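Local coordinates for pectinesterase 1 (Solanum lycopersicum, PDB 1XG2), which hydrolyses the methyl esters of plant pectin, releasing methanol, as the catalytic domain of a fruit cell-wall pectinesterase, here held by its inhibitor protein, at residues A[48-59]-A[86-97]; A[158-166]-A[291-299]. One frame throughout, in Å; residues are numbered along the deposited sequence.

Interaction 1. Residues A[48-59]-A[86-97]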
loop_
_atom_site.group_PDB
_atom_site.type_symbol
_atom_site.label_atom_id
_atom_site.label_comp_id
_atom_site.label_asym_id
_atom_site.label_seq_id
_atom_site.Cartn_x
_atom_site.Cartn_y
_atom_site.Cartn_z
ATOM N N VAL A 48 -2.439 13.975 -4.449
ATOM C CA VAL A 48 -2.122 13.847 -5.862
ATOM C C VAL A 48 -3.075 12.809 -6.439
ATOM O O VAL A 48 -2.864 11.605 -6.284
ATOM C CB VAL A 48 -0.654 13.424 -6.086
ATOM C CG1 VAL A 48 -0.364 13.245 -7.573
ATOM C CG2 VAL A 48 0.289 14.456 -5.493
ATOM N N ALA A 49 -4.132 13.283 -7.093
ATOM C CA ALA A 49 -5.243 12.426 -7.496
ATOM C C ALA A 49 -4.897 11.590 -8.718
ATOM O O ALA A 49 -3.845 11.770 -9.348
ATOM C CB ALA A 49 -6.492 13.281 -7.782
ATOM N N SER A 50 -5.821 10.695 -9.068
ATOM C CA SER A 50 -5.591 9.706 -10.103
ATOM C C SER A 50 -5.355 10.341 -11.459
ATOM O O SER A 50 -4.634 9.786 -12.285
ATOM C CB SER A 50 -6.748 8.691 -10.156
ATOM O OG SER A 50 -7.972 9.302 -10.503
ATOM N N ASN A 51 -5.929 11.518 -11.678
ATOM C CA ASN A 51 -5.745 12.227 -12.952
ATOM C C ASN A 51 -4.380 12.920 -13.070
ATOM O O ASN A 51 -3.955 13.271 -14.169
ATOM C CB ASN A 51 -6.884 13.232 -13.212
ATOM C CG ASN A 51 -7.103 14.204 -12.060
ATOM O OD1 ASN A 51 -7.488 13.796 -10.962
ATOM N ND2 ASN A 51 -6.804 15.484 -12.283
ATOM N N LYS A 52 -3.697 13.116 -11.944
ATOM C CA LYS A 52 -2.379 13.745 -11.923
ATOM C C LYS A 52 -1.313 12.676 -12.094
ATOM O O LYS A 52 -0.708 12.215 -11.126
ATOM C CB LYS A 52 -2.170 14.512 -10.620
ATOM C CG LYS A 52 -3.153 15.652 -10.380
ATOM C CD LYS A 52 -3.145 16.712 -11.501
ATOM C CE LYS A 52 -4.130 17.860 -11.173
ATOM N NZ LYS A 52 -4.251 18.823 -12.301
ATOM N N MET A 53 -1.088 12.306 -13.348
ATOM C CA MET A 53 -0.211 11.207 -13.732
ATOM C C MET A 53 1.205 11.700 -14.034
ATOM O O MET A 53 1.417 12.806 -14.513
ATOM C CB MET A 53 -0.804 10.535 -14.971
ATOM C CG MET A 53 -2.046 9.701 -14.647
ATOM S SD MET A 53 -2.964 9.245 -16.124
ATOM C CE MET A 53 -1.738 8.148 -16.849
ATOM N N ASN A 54 2.175 10.839 -13.762
ATOM C CA ASN A 54 3.564 11.095 -14.122
ATOM C C ASN A 54 4.095 12.390 -13.508
ATOM O O ASN A 54 4.891 13.106 -14.131
ATOM C CB ASN A 54 3.715 11.100 -15.653
ATOM C CG ASN A 54 3.447 9.744 -16.262
ATOM O OD1 ASN A 54 3.999 8.738 -15.819
ATOM N ND2 ASN A 54 2.586 9.706 -17.278
ATOM N N LEU A 55 3.643 12.678 -12.289
ATOM C CA LEU A 55 4.053 13.863 -11.558
ATOM C C LEU A 55 5.264 13.519 -10.710
ATOM O O LEU A 55 5.233 12.530 -9.983
ATOM C CB LEU A 55 2.935 14.332 -10.623
ATOM C CG LEU A 55 2.367 15.737 -10.770
ATOM C CD1 LEU A 55 1.530 16.081 -9.537
ATOM C CD2 LEU A 55 3.457 16.783 -10.978
ATOM N N MET A 56 6.297 14.352 -10.787
ATOM C CA MET A 56 7.453 14.268 -9.911
ATOM C C MET A 56 7.446 15.471 -8.967
ATOM O O MET A 56 7.399 16.616 -9.411
ATOM C CB MET A 56 8.739 14.262 -10.728
ATOM C CG MET A 56 10.016 14.231 -9.888
ATOM S SD MET A 56 11.440 13.951 -10.929
ATOM C CE MET A 56 12.691 13.639 -9.749
ATOM N N ILE A 57 7.443 15.206 -7.665
ATOM C CA ILE A 57 7.556 16.254 -6.661
ATOM C C ILE A 57 8.941 16.091 -6.069
ATOM O O ILE A 57 9.259 15.060 -5.503
ATOM C CB ILE A 57 6.460 16.132 -5.594
ATOM C CG1 ILE A 57 5.087 16.375 -6.233
ATOM C CG2 ILE A 57 6.695 17.123 -4.451
ATOM C CD1 ILE A 57 3.911 16.302 -5.275
ATOM N N VAL A 58 9.774 17.111 -6.229
ATOM C CA VAL A 58 11.157 17.031 -5.788
ATOM C C VAL A 58 11.477 18.255 -4.947
ATOM O O VAL A 58 11.166 19.370 -5.346
ATOM C CB VAL A 58 12.129 16.869 -7.006
ATOM C CG1 VAL A 58 12.008 18.004 -7.987
ATOM C CG2 VAL A 58 13.561 16.707 -6.552
ATOM N N GLY A 59 12.070 18.038 -3.780
ATOM C CA GLY A 59 12.491 19.115 -2.911
ATOM C C GLY A 59 13.974 19.425 -3.030
ATOM O O GLY A 59 14.665 18.954 -3.943
ATOM N N ALA A 86 -0.791 12.325 0.172
ATOM C CA ALA A 86 -1.414 11.114 -0.374
ATOM C C ALA A 86 -1.312 11.189 -1.896
ATOM O O ALA A 86 -1.613 12.223 -2.476
ATOM C CB ALA A 86 -2.868 11.036 0.040
ATOM N N ALA A 87 -0.885 10.106 -2.544
ATOM C CA ALA A 87 -0.715 10.097 -3.996
ATOM C C ALA A 87 -1.226 8.798 -4.602
ATOM O O ALA A 87 -0.855 7.717 -4.167
ATOM C CB ALA A 87 0.739 10.290 -4.353
ATOM N N VAL A 88 -2.080 8.920 -5.611
ATOM C CA VAL A 88 -2.588 7.767 -6.335
ATOM C C VAL A 88 -2.382 7.891 -7.839
ATOM O O VAL A 88 -2.616 6.935 -8.555
ATOM C CB VAL A 88 -4.073 7.489 -6.013
ATOM C CG1 VAL A 88 -4.242 7.239 -4.512
ATOM C CG2 VAL A 88 -4.971 8.623 -6.466
ATOM N N GLY A 89 -1.918 9.050 -8.307
ATOM C CA GLY A 89 -1.671 9.263 -9.728
ATOM C C GLY A 89 -0.546 8.384 -10.250
ATOM O O GLY A 89 0.586 8.457 -9.764
ATOM N N GLN A 90 -0.861 7.560 -11.252
ATOM C CA GLN A 90 0.079 6.619 -11.851
ATOM C C GLN A 90 1.417 7.280 -12.202
ATOM O O GLN A 90 1.425 8.364 -12.755
ATOM C CB GLN A 90 -0.536 6.026 -13.132
ATOM C CG GLN A 90 0.309 5.001 -13.857
ATOM C CD GLN A 90 -0.222 4.731 -15.279
ATOM O OE1 GLN A 90 -1.355 4.272 -15.432
ATOM N NE2 GLN A 90 0.585 5.036 -16.300
ATOM N N GLY A 91 2.523 6.589 -11.925
ATOM C CA GLY A 91 3.860 7.066 -12.276
ATOM C C GLY A 91 4.447 8.128 -11.346
ATOM O O GLY A 91 5.493 8.696 -11.664
ATOM N N PHE A 92 3.779 8.396 -10.219
ATOM C CA PHE A 92 4.228 9.357 -9.207
ATOM C C PHE A 92 5.685 9.115 -8.784
ATOM O O PHE A 92 6.082 7.983 -8.581
ATOM C CB PHE A 92 3.317 9.263 -7.975
ATOM C CG PHE A 92 3.596 10.297 -6.930
ATOM C CD1 PHE A 92 3.491 11.641 -7.227
ATOM C CD2 PHE A 92 3.969 9.923 -5.642
ATOM C CE1 PHE A 92 3.751 12.612 -6.249
ATOM C CE2 PHE A 92 4.221 10.875 -4.654
ATOM C CZ PHE A 92 4.118 12.213 -4.955
ATOM N N ILE A 93 6.469 10.187 -8.689
ATOM C CA ILE A 93 7.830 10.135 -8.172
ATOM C C ILE A 93 7.938 11.202 -7.099
ATOM O O ILE A 93 7.551 12.349 -7.325
ATOM C CB ILE A 93 8.855 10.457 -9.265
ATOM C CG1 ILE A 93 8.747 9.440 -10.394
ATOM C CG2 ILE A 93 10.289 10.532 -8.666
ATOM C CD1 ILE A 93 9.537 9.817 -11.585
ATOM N N LEU A 94 8.446 10.807 -5.939
ATOM C CA LEU A 94 8.692 11.711 -4.833
ATOM C C LEU A 94 10.180 11.611 -4.516
ATOM O O LEU A 94 10.743 10.506 -4.406
ATOM C CB LEU A 94 7.846 11.301 -3.629
ATOM C CG LEU A 94 7.865 12.246 -2.428
ATOM C CD1 LEU A 94 7.130 13.512 -2.770
ATOM C CD2 LEU A 94 7.261 11.574 -1.200
ATOM N N GLN A 95 10.822 12.761 -4.355
ATOM C CA GLN A 95 12.277 12.790 -4.232
ATOM C C GLN A 95 12.796 13.988 -3.457
ATOM O O GLN A 95 12.236 15.084 -3.543
ATOM C CB GLN A 95 12.918 12.764 -5.624
ATOM C CG GLN A 95 14.434 12.575 -5.636
ATOM C CD GLN A 95 14.978 12.618 -7.035
ATOM O OE1 GLN A 95 15.556 13.637 -7.459
ATOM N NE2 GLN A 95 14.766 11.541 -7.781
ATOM N N ASP A 96 13.881 13.748 -2.715
ATOM C CA ASP A 96 14.642 14.778 -1.994
ATOM C C ASP A 96 13.772 15.656 -1.116
ATOM O O ASP A 96 13.846 16.877 -1.177
ATOM C CB ASP A 96 15.440 15.644 -2.979
ATOM C CG ASP A 96 16.541 14.882 -3.653
ATOM O OD1 ASP A 96 17.239 14.099 -2.964
ATOM O OD2 ASP A 96 16.764 14.993 -4.874
ATOM N N ILE A 97 12.935 15.019 -0.313
ATOM C CA ILE A 97 11.910 15.745 0.434
ATOM C C ILE A 97 11.543 14.934 1.668
ATOM O O ILE A 97 11.720 13.725 1.698
ATOM C CB ILE A 97 10.682 16.022 -0.474
ATOM C CG1 ILE A 97 9.764 17.086 0.146
ATOM C CG2 ILE A 97 9.903 14.731 -0.760
ATOM C CD1 ILE A 97 8.751 17.628 -0.814
HETATM O O HOH W 1 -3.593 7.411 -12.197
HETATM O O HOH W 2 1.825 10.926 -10.515
#
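I57 and F92 meet on the inner side of two successive coils of a right-handed parallel beta-helix, the fold of the pectinesterase family. Strands 55-59 and 93-95 run 4.8 Å apart with axes only 5° from parallel. I57 is gripped from both ends of its backbone: its N donates to I93 O and its O accepts from Q95 N, in the alternating pattern of a parallel ladder. Its CB lies 3.9 Å from L94 CD1, and CG2 touches the same methyl while coming 4.2 Å from I97 CD1. CG1, set beside the backbone N (chi1 -65°), turns the other way and reaches F92 CE1 at 4.0 Å. At the tip, CD1 ends 3.8 Å from F92 CE1, in the plane of the ring and at its edge. A87 CB lies over one face of that ring, offset toward its rim. The opposite side of the sheet carries M56, whose extended chain runs past I93 and brings CE to 3.5 Å from Q95 NE2.

A second, separate ladder pairs V48 with A87, its register shifted by two residues; the V88 N to V48 O bond is 2.9 Å long and almost straight (175° at the hydrogen). Between the ladders the two turns pack closely. G89 CA sits 3.4 Å from K52 O, where a CB would overlap that oxygen, and one water joins S50 O to Q90 N. S50 OG is hydrogen-bonded to D84 of the inhibitor chain, placing this corner at the enzyme-inhibitor interface. On its other edge strand 55-59 is flanked by strand 33-37, where L55 touches I35 and I57 touches V37, while helix 18-24 meets both through V22, with L18 also touching I57.

Interaction 2. Residues A[158-166]-A[291-299]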
loop_
_atom_site.group_PDB
_atom_site.type_symbol
_atom_site.label_atom_id
_atom_site.label_comp_id
_atom_site.label_asym_id
_atom_site.label_seq_id
_atom_site.Cartn_x
_atom_site.Cartn_y
_atom_site.Cartn_z
ATOM N N ASN A 158 -1.174 -2.862 1.585
ATOM C CA ASN A 158 -1.192 -4.032 0.729
ATOM C C ASN A 158 -0.703 -3.719 -0.677
ATOM O O ASN A 158 -1.195 -4.280 -1.657
ATOM C CB ASN A 158 -2.599 -4.620 0.698
ATOM C CG ASN A 158 -2.656 -6.003 0.093
ATOM O OD1 ASN A 158 -1.701 -6.798 0.244
ATOM N ND2 ASN A 158 -3.735 -6.308 -0.614
ATOM N N ALA A 159 0.298 -2.841 -0.766
ATOM C CA ALA A 159 1.006 -2.622 -2.035
ATOM C C ALA A 159 1.796 -3.862 -2.408
ATOM O O ALA A 159 2.049 -4.712 -1.569
ATOM C CB ALA A 159 1.967 -1.437 -1.916
ATOM N N ALA A 160 2.176 -3.971 -3.676
ATOM C CA ALA A 160 3.325 -4.785 -4.031
ATOM C C ALA A 160 4.485 -3.794 -4.004
ATOM O O ALA A 160 4.549 -2.881 -4.833
ATOM C CB ALA A 160 3.161 -5.397 -5.390
ATOM N N VAL A 161 5.374 -3.956 -3.034
ATOM C CA VAL A 161 6.342 -2.922 -2.709
ATOM C C VAL A 161 7.705 -3.493 -2.333
ATOM O O VAL A 161 7.808 -4.435 -1.545
ATOM C CB VAL A 161 5.806 -1.978 -1.574
ATOM C CG1 VAL A 161 5.547 -2.736 -0.295
ATOM C CG2 VAL A 161 6.776 -0.838 -1.314
ATOM N N VAL A 162 8.745 -2.910 -2.923
ATOM C CA VAL A 162 10.129 -3.185 -2.553
ATOM C C VAL A 162 10.819 -1.943 -1.991
ATOM O O VAL A 162 10.787 -0.866 -2.600
ATOM C CB VAL A 162 10.912 -3.697 -3.766
ATOM C CG1 VAL A 162 12.374 -3.938 -3.409
ATOM C CG2 VAL A 162 10.262 -4.977 -4.281
ATOM N N PHE A 163 11.422 -2.113 -0.822
ATOM C CA PHE A 163 12.313 -1.137 -0.199
ATOM C C PHE A 163 13.732 -1.608 -0.445
ATOM O O PHE A 163 14.090 -2.741 -0.110
ATOM C CB PHE A 163 12.054 -1.030 1.305
ATOM C CG PHE A 163 10.696 -0.512 1.642
ATOM C CD1 PHE A 163 9.607 -1.365 1.667
ATOM C CD2 PHE A 163 10.499 0.836 1.932
ATOM C CE1 PHE A 163 8.345 -0.884 1.946
ATOM C CE2 PHE A 163 9.241 1.320 2.218
ATOM C CZ PHE A 163 8.168 0.462 2.235
ATOM N N GLN A 164 14.538 -0.749 -1.048
ATOM C CA GLN A 164 15.903 -1.092 -1.370
ATOM C C GLN A 164 16.848 -0.004 -0.909
ATOM O O GLN A 164 16.657 1.151 -1.247
ATOM C CB GLN A 164 16.021 -1.280 -2.874
ATOM C CG GLN A 164 16.950 -2.356 -3.284
ATOM C CD GLN A 164 16.910 -2.579 -4.777
ATOM O OE1 GLN A 164 17.283 -1.689 -5.538
ATOM N NE2 GLN A 164 16.442 -3.748 -5.200
ATOM N N LYS A 165 17.878 -0.382 -0.153
ATOM C CA LYS A 165 18.862 0.572 0.362
ATOM C C LYS A 165 18.214 1.737 1.126
ATOM O O LYS A 165 18.623 2.893 1.011
ATOM C CB LYS A 165 19.773 1.074 -0.765
ATOM C CG LYS A 165 20.422 -0.047 -1.564
ATOM C CD LYS A 165 21.898 -0.185 -1.312
ATOM C CE LYS A 165 22.502 -1.388 -2.077
ATOM N NZ LYS A 165 22.998 -1.057 -3.464
ATOM N N CYS A 166 17.198 1.401 1.911
ATOM C CA CYS A 166 16.563 2.339 2.825
ATOM C C CYS A 166 17.021 2.063 4.244
ATOM O O CYS A 166 17.402 0.947 4.569
ATOM C CB CYS A 166 15.041 2.200 2.762
ATOM S SG CYS A 166 14.350 2.661 1.148
ATOM N N PRO A 291 10.910 -14.491 -5.829
ATOM C CA PRO A 291 9.593 -13.854 -5.987
ATOM C C PRO A 291 9.468 -12.467 -5.359
ATOM O O PRO A 291 8.544 -11.728 -5.714
ATOM C CB PRO A 291 8.654 -14.826 -5.286
ATOM C CG PRO A 291 9.342 -16.126 -5.366
ATOM C CD PRO A 291 10.789 -15.818 -5.200
ATOM N N PHE A 292 10.390 -12.121 -4.459
ATOM C CA PHE A 292 10.324 -10.862 -3.723
ATOM C C PHE A 292 11.287 -9.806 -4.241
ATOM O O PHE A 292 11.428 -8.754 -3.638
ATOM C CB PHE A 292 10.475 -11.154 -2.228
ATOM C CG PHE A 292 9.444 -12.139 -1.737
ATOM C CD1 PHE A 292 8.139 -11.728 -1.486
ATOM C CD2 PHE A 292 9.745 -13.483 -1.636
ATOM C CE1 PHE A 292 7.165 -12.633 -1.081
ATOM C CE2 PHE A 292 8.783 -14.398 -1.237
ATOM C CZ PHE A 292 7.483 -13.975 -0.956
ATOM N N THR A 293 11.891 -10.074 -5.402
ATOM C CA THR A 293 12.799 -9.126 -6.045
ATOM C C THR A 293 12.014 -8.104 -6.836
ATOM O O THR A 293 10.818 -8.256 -7.091
ATOM C CB THR A 293 13.791 -9.835 -6.990
ATOM O OG1 THR A 293 13.074 -10.584 -7.977
ATOM C CG2 THR A 293 14.627 -10.854 -6.255
ATOM N N VAL A 294 12.692 -7.043 -7.219
ATOM C CA VAL A 294 12.094 -5.985 -8.027
ATOM C C VAL A 294 11.515 -6.572 -9.316
ATOM O O VAL A 294 10.410 -6.225 -9.730
ATOM C CB VAL A 294 13.126 -4.922 -8.351
ATOM C CG1 VAL A 294 12.702 -4.051 -9.530
ATOM C CG2 VAL A 294 13.413 -4.080 -7.133
ATOM N N ALA A 295 12.280 -7.466 -9.933
ATOM C CA ALA A 295 11.873 -8.101 -11.178
ATOM C C ALA A 295 10.543 -8.854 -11.039
ATOM O O ALA A 295 9.672 -8.739 -11.891
ATOM C CB ALA A 295 12.965 -9.041 -11.655
ATOM N N LYS A 296 10.374 -9.605 -9.959
ATOM C CA LYS A 296 9.219 -10.492 -9.848
ATOM C C LYS A 296 8.033 -9.872 -9.110
ATOM O O LYS A 296 6.889 -10.116 -9.478
ATOM C CB LYS A 296 9.615 -11.801 -9.162
ATOM C CG LYS A 296 10.705 -12.577 -9.881
ATOM C CD LYS A 296 10.273 -13.040 -11.263
ATOM C CE LYS A 296 11.452 -13.659 -12.024
ATOM N NZ LYS A 296 11.087 -13.988 -13.432
ATOM N N LEU A 297 8.288 -9.106 -8.054
ATOM C CA LEU A 297 7.196 -8.612 -7.210
ATOM C C LEU A 297 6.524 -7.366 -7.786
ATOM O O LEU A 297 5.311 -7.219 -7.695
ATOM C CB LEU A 297 7.683 -8.348 -5.785
ATOM C CG LEU A 297 6.617 -7.886 -4.775
ATOM C CD1 LEU A 297 5.567 -8.961 -4.537
ATOM C CD2 LEU A 297 7.277 -7.505 -3.469
ATOM N N ILE A 298 7.315 -6.482 -8.390
ATOM C CA ILE A 298 6.806 -5.241 -8.963
ATOM C C ILE A 298 7.100 -5.067 -10.464
ATOM O O ILE A 298 6.919 -3.986 -10.999
ATOM C CB ILE A 298 7.331 -4.020 -8.145
ATOM C CG1 ILE A 298 8.862 -3.897 -8.181
ATOM C CG2 ILE A 298 6.837 -4.120 -6.691
ATOM C CD1 ILE A 298 9.385 -2.612 -7.525
ATOM N N GLN A 299 7.519 -6.125 -11.147
ATOM C CA GLN A 299 7.803 -6.031 -12.587
ATOM C C GLN A 299 8.611 -4.784 -12.920
ATOM O O GLN A 299 8.342 -4.093 -13.901
ATOM C CB GLN A 299 6.497 -6.045 -13.381
ATOM C CG GLN A 299 5.772 -7.382 -13.288
ATOM C CD GLN A 299 5.022 -7.538 -11.998
ATOM O OE1 GLN A 299 4.261 -6.660 -11.631
ATOM N NE2 GLN A 299 5.236 -8.649 -11.300
#
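V162 points from strand 160-164 into a groove formed by helix 294-297 and the residues beside it, which pack on the outside of the parallel beta-helix. The contact is chiefly apolar. V162 splits its methyls: CG1, anti to the backbone N (chi1 178°), meets V294 CG2 at 3.9 Å, the two side chains crossing at about a right angle, whereas CG2 lies 4.0 Å from L297 CD2 and 4.1 Å from I298 CD1. V161 and F163 alternate to the other side of the strand, where F163 stacks on Y143. With I298 cut back to an alanine, CD1 and CG2 are gone, which would probably open a gap beside V162 and A160.

Methyl groups also lean on polar atoms. A160 CB stands 3.6 Å from L297 O, and V294 CG2 is equally near Q164 NE2, an amide nitrogen that donates to V312 O and Q198 OE1. The two segments exchange no hydrogen bonds; within 291-299, L297 N donates to T293 O, and T293 OG1, at the N-cap, accepts weakly from K296 N and is also hydrogen-bonded to M290 O. The tightest approach between the segments is I298 CG2 to A160 O, at 3.2 Å.

Overall arrangement
Both contacts draw on one long parallel sheet of the beta-helix. Interaction 1 joins its adjacent strands 55-59 and 93-95, and also reaches a second sheet through the ladder of V48 and A87; interaction 2 lies farther along, with strands 120-123 and 140-144 intervening before 160-164. Their centres are 19 Å apart and their nearest atoms about 10 Å. Along the chain they come in series: residues 48-97 close before 158 begins, and the predicted catalytic D132 and D153 fall between. The first is coil-to-coil stacking, the second brings the C-terminal region back over the outside of the sheet. Both border the inhibitor chain: interaction 1 through S50, interaction 2 through A160, which packs on its I103.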